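Side-chain contacts in putative cytochrome P450 120 (Synechocystis sp., PDB 2VE3), which binds heme and retinoic acid and probably works as a monooxygenase of the cytochrome P450 family: residues 169-172 / 173-177; 209-212 / 213-217; 329-333 / 334-338; 32-35 / 36-40. All coordinates share one frame; numbering follows the deposited sequence.

Contact 1 (169-172 / 173-177)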
loop_
_atom_site.group_PDB
_atom_site.type_symbol
_atom_site.label_atom_id
_atom_site.label_comp_id
_atom_site.label_asym_id
_atom_site.label_seq_id
_atom_site.Cartn_x
_atom_site.Cartn_y
_atom_site.Cartn_z
ATOM N N GLN A 169 -8.102 7.579 -20.626
ATOM C CA GLN A 169 -8.330 6.137 -20.645
ATOM C C GLN A 169 -7.455 5.420 -19.618
ATOM O O GLN A 169 -7.641 4.226 -19.352
ATOM C CB GLN A 169 -7.977 5.589 -22.033
ATOM C CG GLN A 169 -9.021 5.788 -23.109
ATOM C CD GLN A 169 -8.612 5.154 -24.436
ATOM O OE1 GLN A 169 -7.663 5.608 -25.087
ATOM N NE2 GLN A 169 -9.332 4.107 -24.849
ATOM N N LEU A 170 -6.498 6.163 -19.064
ATOM C CA LEU A 170 -5.445 5.639 -18.198
ATOM C C LEU A 170 -5.991 5.113 -16.869
ATOM O O LEU A 170 -5.596 4.037 -16.413
ATOM C CB LEU A 170 -4.403 6.736 -17.948
ATOM C CG LEU A 170 -2.907 6.405 -17.968
ATOM C CD1 LEU A 170 -2.459 5.711 -19.260
ATOM C CD2 LEU A 170 -2.100 7.670 -17.775
ATOM N N PHE A 171 -6.890 5.895 -16.267
ATOM C CA PHE A 171 -7.566 5.563 -15.004
ATOM C C PHE A 171 -8.486 4.347 -15.152
ATOM O O PHE A 171 -8.339 3.387 -14.405
ATOM C CB PHE A 171 -8.312 6.797 -14.456
ATOM C CG PHE A 171 -9.026 6.566 -13.152
ATOM C CD1 PHE A 171 -8.314 6.413 -11.968
ATOM C CD2 PHE A 171 -10.417 6.525 -13.105
ATOM C CE1 PHE A 171 -8.973 6.206 -10.761
ATOM C CE2 PHE A 171 -11.093 6.326 -11.895
ATOM C CZ PHE A 171 -10.363 6.168 -10.721
ATOM N N PRO A 172 -9.412 4.364 -16.131
ATOM C CA PRO A 172 -10.261 3.198 -16.395
ATOM C C PRO A 172 -9.484 1.887 -16.563
ATOM O O PRO A 172 -9.896 0.851 -16.020
ATOM C CB PRO A 172 -10.942 3.563 -17.714
ATOM C CG PRO A 172 -10.959 5.059 -17.731
ATOM C CD PRO A 172 -9.731 5.491 -17.034
ATOM N N TRP A 173 -8.378 1.935 -17.303
ATOM C CA TRP A 173 -7.509 0.781 -17.506
ATOM C C TRP A 173 -6.846 0.301 -16.205
ATOM O O TRP A 173 -6.829 -0.892 -15.918
ATOM C CB TRP A 173 -6.436 1.090 -18.564
ATOM C CG TRP A 173 -6.963 1.156 -19.980
ATOM C CD1 TRP A 173 -8.107 0.568 -20.470
ATOM C CD2 TRP A 173 -6.343 1.801 -21.096
ATOM N NE1 TRP A 173 -8.245 0.834 -21.816
ATOM C CE2 TRP A 173 -7.180 1.588 -22.225
ATOM C CE3 TRP A 173 -5.170 2.549 -21.254
ATOM C CZ2 TRP A 173 -6.878 2.094 -23.491
ATOM C CZ3 TRP A 173 -4.870 3.051 -22.517
ATOM C CH2 TRP A 173 -5.726 2.818 -23.622
ATOM N N PHE A 174 -6.296 1.229 -15.429
ATOM C CA PHE A 174 -5.675 0.891 -14.156
ATOM C C PHE A 174 -6.633 0.237 -13.172
ATOM O O PHE A 174 -6.265 -0.695 -12.465
ATOM C CB PHE A 174 -5.020 2.116 -13.528
ATOM C CG PHE A 174 -3.539 1.980 -13.370
ATOM C CD1 PHE A 174 -3.008 1.356 -12.244
ATOM C CD2 PHE A 174 -2.672 2.451 -14.344
ATOM C CE1 PHE A 174 -1.639 1.218 -12.089
ATOM C CE2 PHE A 174 -1.289 2.319 -14.195
ATOM C CZ PHE A 174 -0.777 1.696 -13.068
ATOM N N GLU A 175 -7.867 0.711 -13.158
ATOM C CA GLU A 175 -8.909 0.166 -12.293
ATOM C C GLU A 175 -9.198 -1.292 -12.606
ATOM O O GLU A 175 -9.325 -2.118 -11.698
ATOM C CB GLU A 175 -10.173 1.029 -12.380
ATOM C CG GLU A 175 -9.914 2.464 -11.955
ATOM C CD GLU A 175 -9.613 2.578 -10.463
ATOM O OE1 GLU A 175 -8.417 2.675 -10.062
ATOM O OE2 GLU A 175 -10.587 2.560 -9.691
ATOM N N THR A 176 -9.270 -1.594 -13.904
ATOM C CA THR A 176 -9.391 -2.963 -14.406
ATOM C C THR A 176 -8.128 -3.816 -14.137
ATOM O O THR A 176 -8.221 -4.969 -13.720
ATOM C CB THR A 176 -9.694 -2.933 -15.923
ATOM O OG1 THR A 176 -10.817 -2.070 -16.147
ATOM C CG2 THR A 176 -10.006 -4.310 -16.448
ATOM N N TYR A 177 -6.956 -3.246 -14.397
ATOM C CA TYR A 177 -5.676 -3.888 -14.078
ATOM C C TYR A 177 -5.631 -4.323 -12.592
ATOM O O TYR A 177 -5.410 -5.489 -12.284
ATOM C CB TYR A 177 -4.539 -2.922 -14.427
ATOM C CG TYR A 177 -3.161 -3.358 -13.988
ATOM C CD1 TYR A 177 -2.456 -4.326 -14.699
ATOM C CD2 TYR A 177 -2.558 -2.794 -12.860
ATOM C CE1 TYR A 177 -1.207 -4.731 -14.292
ATOM C CE2 TYR A 177 -1.300 -3.193 -12.453
ATOM C CZ TYR A 177 -0.634 -4.168 -13.166
ATOM O OH TYR A 177 0.626 -4.564 -12.770
#

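Contact 2 (209-212 / 213-217)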
loop_
_atom_site.group_PDB
_atom_site.type_symbol
_atom_site.label_atom_id
_atom_site.label_comp_id
_atom_site.label_asym_id
_atom_site.label_seq_id
_atom_site.Cartn_x
_atom_site.Cartn_y
_atom_site.Cartn_z
ATOM N N LYS A 209 4.682 4.812 -25.334
ATOM C CA LYS A 209 4.491 6.088 -26.041
ATOM C C LYS A 209 4.955 7.262 -25.186
ATOM O O LYS A 209 5.703 8.117 -25.661
ATOM C CB LYS A 209 3.028 6.290 -26.452
ATOM C CG LYS A 209 2.562 5.434 -27.632
ATOM C CD LYS A 209 2.725 6.169 -28.958
ATOM C CE LYS A 209 2.431 5.259 -30.156
ATOM N NZ LYS A 209 3.083 5.733 -31.427
ATOM N N ILE A 210 4.504 7.290 -23.930
ATOM C CA ILE A 210 4.871 8.338 -22.979
ATOM C C ILE A 210 6.386 8.414 -22.796
ATOM O O ILE A 210 6.938 9.513 -22.730
ATOM C CB ILE A 210 4.185 8.136 -21.606
ATOM C CG1 ILE A 210 2.690 8.447 -21.689
ATOM C CG2 ILE A 210 4.817 9.016 -20.539
ATOM C CD1 ILE A 210 1.888 7.820 -20.590
ATOM N N ILE A 211 7.047 7.258 -22.712
ATOM C CA ILE A 211 8.518 7.192 -22.549
ATOM C C ILE A 211 9.287 7.707 -23.785
ATOM O O ILE A 211 10.241 8.475 -23.643
ATOM C CB ILE A 211 8.996 5.759 -22.141
ATOM C CG1 ILE A 211 8.633 5.467 -20.682
ATOM C CG2 ILE A 211 10.502 5.582 -22.332
ATOM C CD1 ILE A 211 8.633 3.983 -20.324
ATOM N N LYS A 212 8.873 7.282 -24.980
ATOM C CA LYS A 212 9.475 7.756 -26.242
ATOM C C LYS A 212 9.331 9.268 -26.461
ATOM O O LYS A 212 10.169 9.896 -27.108
ATOM C CB LYS A 212 8.893 6.999 -27.440
ATOM C CG LYS A 212 9.159 5.488 -27.434
ATOM C CD LYS A 212 10.574 5.148 -27.907
ATOM C CE LYS A 212 10.742 3.661 -28.159
ATOM N NZ LYS A 212 9.638 3.133 -29.014
ATOM N N ALA A 213 8.265 9.845 -25.924
ATOM C CA ALA A 213 8.084 11.286 -25.948
ATOM C C ALA A 213 9.116 11.987 -25.059
ATOM O O ALA A 213 9.755 12.957 -25.487
ATOM C CB ALA A 213 6.669 11.646 -25.527
ATOM N N ARG A 214 9.289 11.478 -23.836
ATOM C CA ARG A 214 10.187 12.078 -22.841
ATOM C C ARG A 214 11.668 11.993 -23.238
ATOM O O ARG A 214 12.474 12.842 -22.835
ATOM C CB ARG A 214 9.939 11.448 -21.457
ATOM C CG ARG A 214 10.968 11.787 -20.369
ATOM C CD ARG A 214 10.807 13.197 -19.831
ATOM N NE ARG A 214 9.594 13.296 -19.030
ATOM C CZ ARG A 214 9.559 13.479 -17.711
ATOM N NH1 ARG A 214 10.678 13.619 -17.010
ATOM N NH2 ARG A 214 8.386 13.545 -17.099
ATOM N N GLN A 215 12.013 10.974 -24.026
ATOM C CA GLN A 215 13.391 10.752 -24.487
ATOM C C GLN A 215 13.830 11.720 -25.583
ATOM O O GLN A 215 15.020 11.958 -25.760
ATOM C CB GLN A 215 13.576 9.313 -24.977
ATOM C CG GLN A 215 13.666 8.286 -23.858
ATOM C CD GLN A 215 13.491 6.862 -24.339
ATOM O OE1 GLN A 215 14.099 5.941 -23.797
ATOM N NE2 GLN A 215 12.657 6.669 -25.351
ATOM N N GLN A 216 12.872 12.257 -26.331
ATOM C CA GLN A 216 13.166 13.244 -27.369
ATOM C C GLN A 216 13.123 14.660 -26.784
ATOM O O GLN A 216 12.679 15.607 -27.442
ATOM C CB GLN A 216 12.193 13.093 -28.542
ATOM C CG GLN A 216 12.323 11.765 -29.289
ATOM C CD GLN A 216 11.551 11.742 -30.593
ATOM O OE1 GLN A 216 11.537 12.725 -31.343
ATOM N NE2 GLN A 216 10.904 10.610 -30.879
ATOM N N GLN A 217 13.599 14.786 -25.544
ATOM C CA GLN A 217 13.554 16.036 -24.783
ATOM C C GLN A 217 14.750 16.159 -23.832
ATOM O O GLN A 217 15.337 15.145 -23.448
ATOM C CB GLN A 217 12.229 16.143 -24.016
ATOM C CG GLN A 217 11.119 16.780 -24.842
ATOM C CD GLN A 217 9.736 16.472 -24.320
ATOM O OE1 GLN A 217 9.368 16.886 -23.219
ATOM N NE2 GLN A 217 8.949 15.753 -25.118
#

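Contact 3 (329-333 / 334-338)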
loop_
_atom_site.group_PDB
_atom_site.type_symbol
_atom_site.label_atom_id
_atom_site.label_comp_id
_atom_site.label_asym_id
_atom_site.label_seq_id
_atom_site.Cartn_x
_atom_site.Cartn_y
_atom_site.Cartn_z
ATOM N N CYS A 329 13.666 -24.633 7.703
ATOM C CA CYS A 329 13.672 -23.839 8.939
ATOM C C CYS A 329 12.747 -24.398 10.012
ATOM O O CYS A 329 11.914 -25.250 9.734
ATOM C CB CYS A 329 13.299 -22.375 8.639
ATOM S SG CYS A 329 14.699 -21.303 8.220
ATOM N N GLN A 330 12.910 -23.912 11.240
ATOM C CA GLN A 330 11.945 -24.175 12.304
ATOM C C GLN A 330 11.583 -22.883 13.033
ATOM O O GLN A 330 12.408 -21.985 13.167
ATOM C CB GLN A 330 12.463 -25.224 13.299
ATOM C CG GLN A 330 13.739 -24.833 14.072
ATOM C CD GLN A 330 13.925 -25.638 15.354
ATOM O OE1 GLN A 330 13.190 -25.460 16.333
ATOM N NE2 GLN A 330 14.904 -26.537 15.349
ATOM N N PHE A 331 10.346 -22.793 13.502
ATOM C CA PHE A 331 9.913 -21.619 14.254
ATOM C C PHE A 331 8.863 -22.027 15.254
ATOM O O PHE A 331 7.899 -22.703 14.904
ATOM C CB PHE A 331 9.404 -20.491 13.333
ATOM C CG PHE A 331 8.862 -19.289 14.078
ATOM C CD1 PHE A 331 9.698 -18.520 14.899
ATOM C CD2 PHE A 331 7.520 -18.928 13.961
ATOM C CE1 PHE A 331 9.197 -17.418 15.609
ATOM C CE2 PHE A 331 7.011 -17.816 14.661
ATOM C CZ PHE A 331 7.854 -17.066 15.489
ATOM N N GLN A 332 9.066 -21.613 16.502
ATOM C CA GLN A 332 8.197 -21.984 17.617
ATOM C C GLN A 332 7.702 -23.429 17.536
ATOM O O GLN A 332 6.501 -23.695 17.629
ATOM C CB GLN A 332 7.053 -20.972 17.783
ATOM C CG GLN A 332 7.450 -19.800 18.681
ATOM C CD GLN A 332 6.586 -18.561 18.521
ATOM O OE1 GLN A 332 6.966 -17.471 18.970
ATOM N NE2 GLN A 332 5.425 -18.711 17.889
ATOM N N GLY A 333 8.644 -24.350 17.346
ATOM C CA GLY A 333 8.357 -25.774 17.369
ATOM C C GLY A 333 7.846 -26.423 16.095
ATOM O O GLY A 333 7.550 -27.622 16.093
ATOM N N PHE A 334 7.726 -25.655 15.014
ATOM C CA PHE A 334 7.267 -26.218 13.731
ATOM C C PHE A 334 8.357 -26.289 12.662
ATOM O O PHE A 334 9.220 -25.424 12.587
ATOM C CB PHE A 334 6.076 -25.429 13.182
ATOM C CG PHE A 334 4.827 -25.564 13.998
ATOM C CD1 PHE A 334 4.127 -26.766 14.031
ATOM C CD2 PHE A 334 4.343 -24.483 14.727
ATOM C CE1 PHE A 334 2.960 -26.887 14.777
ATOM C CE2 PHE A 334 3.187 -24.591 15.477
ATOM C CZ PHE A 334 2.487 -25.793 15.503
ATOM N N HIS A 335 8.307 -27.338 11.848
ATOM C CA HIS A 335 9.134 -27.437 10.652
ATOM C C HIS A 335 8.541 -26.513 9.581
ATOM O O HIS A 335 7.368 -26.634 9.242
ATOM C CB HIS A 335 9.166 -28.897 10.178
ATOM C CG HIS A 335 9.980 -29.130 8.946
ATOM N ND1 HIS A 335 9.632 -30.068 7.998
ATOM C CD2 HIS A 335 11.126 -28.557 8.504
ATOM C CE1 HIS A 335 10.525 -30.062 7.024
ATOM N NE2 HIS A 335 11.438 -29.150 7.302
ATOM N N PHE A 336 9.338 -25.545 9.123
ATOM C CA PHE A 336 8.998 -24.692 7.980
ATOM C C PHE A 336 9.777 -25.255 6.783
ATOM O O PHE A 336 10.960 -24.947 6.610
ATOM C CB PHE A 336 9.386 -23.220 8.244
ATOM C CG PHE A 336 8.394 -22.448 9.098
ATOM C CD1 PHE A 336 7.847 -21.254 8.640
ATOM C CD2 PHE A 336 8.025 -22.902 10.369
ATOM C CE1 PHE A 336 6.945 -20.523 9.430
ATOM C CE2 PHE A 336 7.120 -22.189 11.156
ATOM C CZ PHE A 336 6.589 -20.991 10.690
ATOM N N PRO A 337 9.131 -26.117 5.979
ATOM C CA PRO A 337 9.835 -26.873 4.929
ATOM C C PRO A 337 10.323 -26.048 3.737
ATOM O O PRO A 337 9.618 -25.166 3.241
ATOM C CB PRO A 337 8.795 -27.904 4.483
ATOM C CG PRO A 337 7.701 -27.872 5.571
ATOM C CD PRO A 337 7.703 -26.468 6.040
ATOM N N LYS A 338 11.540 -26.344 3.289
ATOM C CA LYS A 338 12.115 -25.727 2.091
ATOM C C LYS A 338 11.140 -25.736 0.899
ATOM O O LYS A 338 10.530 -26.765 0.588
ATOM C CB LYS A 338 13.435 -26.428 1.739
ATOM C CG LYS A 338 13.996 -26.069 0.378
ATOM C CD LYS A 338 15.457 -26.427 0.266
ATOM C CE LYS A 338 15.985 -26.075 -1.105
ATOM N NZ LYS A 338 15.329 -26.908 -2.161
#

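Contact 4 (32-35 / 36-40)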
loop_
_atom_site.group_PDB
_atom_site.type_symbol
_atom_site.label_atom_id
_atom_site.label_comp_id
_atom_site.label_asym_id
_atom_site.label_seq_id
_atom_site.Cartn_x
_atom_site.Cartn_y
_atom_site.Cartn_z
ATOM N N ASP A 32 -13.229 -14.439 1.199
ATOM C CA ASP A 32 -13.605 -14.319 2.609
ATOM C C ASP A 32 -12.794 -13.244 3.347
ATOM O O ASP A 32 -11.552 -13.276 3.368
ATOM C CB ASP A 32 -13.456 -15.669 3.333
ATOM C CG ASP A 32 -14.306 -16.789 2.716
ATOM O OD1 ASP A 32 -14.882 -16.612 1.615
ATOM O OD2 ASP A 32 -14.390 -17.872 3.346
ATOM N N GLY A 33 -13.500 -12.299 3.970
ATOM C CA GLY A 33 -12.846 -11.289 4.819
ATOM C C GLY A 33 -12.389 -11.917 6.125
ATOM O O GLY A 33 -11.810 -11.254 6.983
ATOM N N ASP A 34 -12.617 -13.223 6.222
ATOM C CA ASP A 34 -12.580 -13.998 7.448
ATOM C C ASP A 34 -11.336 -14.888 7.528
ATOM O O ASP A 34 -11.061 -15.506 8.564
ATOM C CB ASP A 34 -13.828 -14.892 7.439
ATOM C CG ASP A 34 -14.199 -15.395 8.809
ATOM O OD1 ASP A 34 -14.107 -14.601 9.779
ATOM O OD2 ASP A 34 -14.590 -16.584 8.914
ATOM N N PHE A 35 -10.583 -14.933 6.430
ATOM C CA PHE A 35 -9.602 -15.991 6.186
ATOM C C PHE A 35 -8.614 -16.243 7.324
ATOM O O PHE A 35 -8.543 -17.351 7.845
ATOM C CB PHE A 35 -8.872 -15.764 4.853
ATOM C CG PHE A 35 -8.014 -16.925 4.427
ATOM C CD1 PHE A 35 -8.557 -17.974 3.696
ATOM C CD2 PHE A 35 -6.666 -16.976 4.769
ATOM C CE1 PHE A 35 -7.771 -19.043 3.306
ATOM C CE2 PHE A 35 -5.887 -18.052 4.384
ATOM C CZ PHE A 35 -6.449 -19.089 3.650
ATOM N N GLY A 36 -7.860 -15.219 7.703
ATOM C CA GLY A 36 -6.767 -15.376 8.668
ATOM C C GLY A 36 -7.271 -15.593 10.082
ATOM O O GLY A 36 -6.731 -16.424 10.822
ATOM N N LYS A 37 -8.308 -14.836 10.441
ATOM C CA LYS A 37 -8.949 -14.903 11.755
ATOM C C LYS A 37 -9.616 -16.263 11.976
ATOM O O LYS A 37 -9.465 -16.859 13.043
ATOM C CB LYS A 37 -9.971 -13.756 11.910
ATOM C CG LYS A 37 -10.637 -13.674 13.285
ATOM C CD LYS A 37 -11.335 -12.329 13.520
ATOM C CE LYS A 37 -12.081 -12.310 14.860
ATOM N NZ LYS A 37 -11.199 -12.643 16.034
ATOM N N LYS A 38 -10.337 -16.749 10.962
ATOM C CA LYS A 38 -10.985 -18.066 11.019
ATOM C C LYS A 38 -9.999 -19.193 11.318
ATOM O O LYS A 38 -10.246 -20.044 12.170
ATOM C CB LYS A 38 -11.741 -18.364 9.719
ATOM C CG LYS A 38 -12.565 -19.639 9.759
ATOM C CD LYS A 38 -13.545 -19.715 8.585
ATOM C CE LYS A 38 -13.973 -21.155 8.318
ATOM N NZ LYS A 38 -12.848 -21.954 7.733
ATOM N N ARG A 39 -8.876 -19.180 10.621
ATOM C CA ARG A 39 -7.877 -20.225 10.758
ATOM C C ARG A 39 -6.999 -20.042 11.991
ATOM O O ARG A 39 -6.358 -20.983 12.440
ATOM C CB ARG A 39 -7.041 -20.308 9.485
ATOM C CG ARG A 39 -7.775 -21.023 8.381
ATOM C CD ARG A 39 -7.438 -20.506 7.007
ATOM N NE ARG A 39 -8.324 -21.113 6.029
ATOM C CZ ARG A 39 -9.538 -20.662 5.731
ATOM N NH1 ARG A 39 -10.266 -21.302 4.822
ATOM N NH2 ARG A 39 -10.029 -19.573 6.327
ATOM N N GLN A 40 -6.976 -18.835 12.541
ATOM C CA GLN A 40 -6.269 -18.609 13.798
ATOM C C GLN A 40 -7.023 -19.213 14.982
ATOM O O GLN A 40 -6.427 -19.861 15.834
ATOM C CB GLN A 40 -6.025 -17.125 14.014
ATOM C CG GLN A 40 -4.730 -16.859 14.706
ATOM C CD GLN A 40 -3.930 -15.816 13.992
ATOM O OE1 GLN A 40 -3.096 -16.139 13.142
ATOM N NE2 GLN A 40 -4.184 -14.551 14.312
HETATM O O HOH W 1 -12.283 -18.468 5.550
#

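Contact 1 (169-172 / 173-177)
The carbonyl oxygen of P172 is gripped twice, T176 OG1 and T176 N reaching it from opposite faces of the carbonyl plane, with OG1 at 3.1 Å from P172 O. This lies in the N-terminal part of helix 170-181 in the P450 fold, where i to i+4 backbone bonds are joined by side chains at the same spacing. W173 N bonds to Q169 O, and the indole then folds back over that same oxygen, which sits 3.1 Å above the ring plane. Farther out, Q169 CB stands over the face of the six-membered ring, a CH-pi contact of 3.8 Å to its centroid, and the glutamine amide lies against CZ2 and CH2, NE2 3.5 Å from W173 CZ2, its plane turned 43° from the ring. Without the indole, with an alanine here, Q169 is likely to lose its support and a gap to open against L202, L203 and E206 of helix 192-215. Two residues along, E175 lays its carboxylate flat on the F171 ring, the planes 12° apart, while OE2 makes a salt bridge with R148 and OE1 bonds to H256. With CG anti to the carbonyl carbon (chi1 -60°), E175 CG stands over the F171 ring, 3.9 Å from its centroid.

Contact 2 (209-212 / 213-217)
I211 and Q215 meet where the last turn of helix 192-215 is most closely packed: I211 CG2 touches the amide carbon CD of Q215 at 3.8 Å, and Q215 N bonds to I211 O at 3.1 Å. CG2, anti to the backbone N and beside the carbonyl carbon, is the branch that meets the Q215 amide. I211 itself is buried, its side chain set against L225 and L229 of helix 224-230 and L244 and I248 of helix 241-272. The end of R214 leads away from 209-212, with NH2 in a salt bridge to D223.

The other side is looser. The amide of Q215 passes between I211 and K212, its NE2 lying 3.6 Å from K212 CD, a van der Waals approach of two exposed chains. K212 bends at chi2 (-79°), which carries CD back beside that amide. Beyond, Q216 CG rests 3.6 Å from K212 O, and the backbone bond from Q216 N to A213 O is weak at 3.3 Å. Regular bonds from A213 N to K209 O and from R214 N to I210 O precede this fraying, an arrangement typical of the C-terminal end of an amphipathic helix, one side on the protein and the other in solvent.

Contact 3 (329-333 / 334-338)
F334 opens the returning strand of a beta hairpin with a two-residue loop, closed by a type I' turn from F331 to F334. The pair is hydrogen-bonded both ways, F334 N to F331 O and F331 N to F334 O, each at 3.0 Å; Q332 and G333, between them, both have positive phi. The F334 ring comes back beside the turn, with CD2 3.7 Å from Q332 O. F334 O also receives a CA-H...O contact from Q330 CA, at 3.0 Å. H335 follows, in a non-hydrogen-bonded pair with Q330. With CG anti to the backbone N (chi1 180°), its imidazole brings CD2 alongside C329 O, which lies at the ring edge, while NE2 bonds to D328. F336 then pairs with C329: F336 N donates to C329 O at 2.7 Å, and C329 N returns a bond to F336 O. The F336 side chain runs beside that of F331, pointing the same way, and its CE2 meets F331 CB at 3.6 Å. Both rings reach F67, which stacks on F331 and meets F336 edge-to-face. The hairpin is thus laid by its phenylalanine side against helix 62-68 and, through F336 on I57 and I59, against strand 54-59.

Contact 4 (32-35 / 36-40)
The F35 ring and the R39 guanidinium lie one on the other, their planes 13° apart and their centres 3.9 Å. R39 NE stands above the ring toward its rim, and F35 CE1 in turn lies over the middle of the guanidinium; R39 CZ sits off-centre, making a cation-pi contact, while CD covers the ring face in a CH-pi contact. A water lies at the guanidinium edge, 2.6 Å from NH2, and passes a bond on to D32 OD2. In the same plane NH2 donates to F35 O at 3.1 Å, on a lone pair of that carbonyl, which accepts a weak bond from R39 N as well. The turn at chi4 (85°) sets the guanidinium flat against the F35 ring, and NH1 is held by a salt bridge to E25. Were R39 an alanine, E25 would probably be left without its ionic mate, the F35 ring stripped on one face and the water link from D32 cut. D34 O accepts K38 N at 2.8 Å, and the D34 carboxylate rests on the aliphatic part of K38, with OD2 3.3 Å from CD. F35 also packs on F47, T49 and L51 of strand 47-51, and its side chain is about 6 Å from bound retinoic acid. Here a type I turn, D32 to F35, leads out of helix 26-31 into helix 35-43, a short turn joining two helices near the retinoic acid pocket.

In the fold
Along the chain the order is contact 4, contact 1, contact 2, contact 3, and all lie in the cytochrome P450 part of the chain. Contacts 1 and 2 belong to successive helices, 170-181 and 192-215, with centres 21 Å apart and nearest atoms about 5 Å; helix 241-272 touches side chains of both. Contacts 3 and 4, centres 22 Å apart, lie in the region of the mixed sheet, packing on its strands 54-59 and 47-51 respectively. Contacts 2 and 4 are on opposite sides of the chain's centre, their centres 47 Å apart. Contact 1 comes near bound retinoic acid, the F174 side chain about 10 Å from it, as does contact 4, whereas contacts 2 and 3 are surface packing away from both ligands.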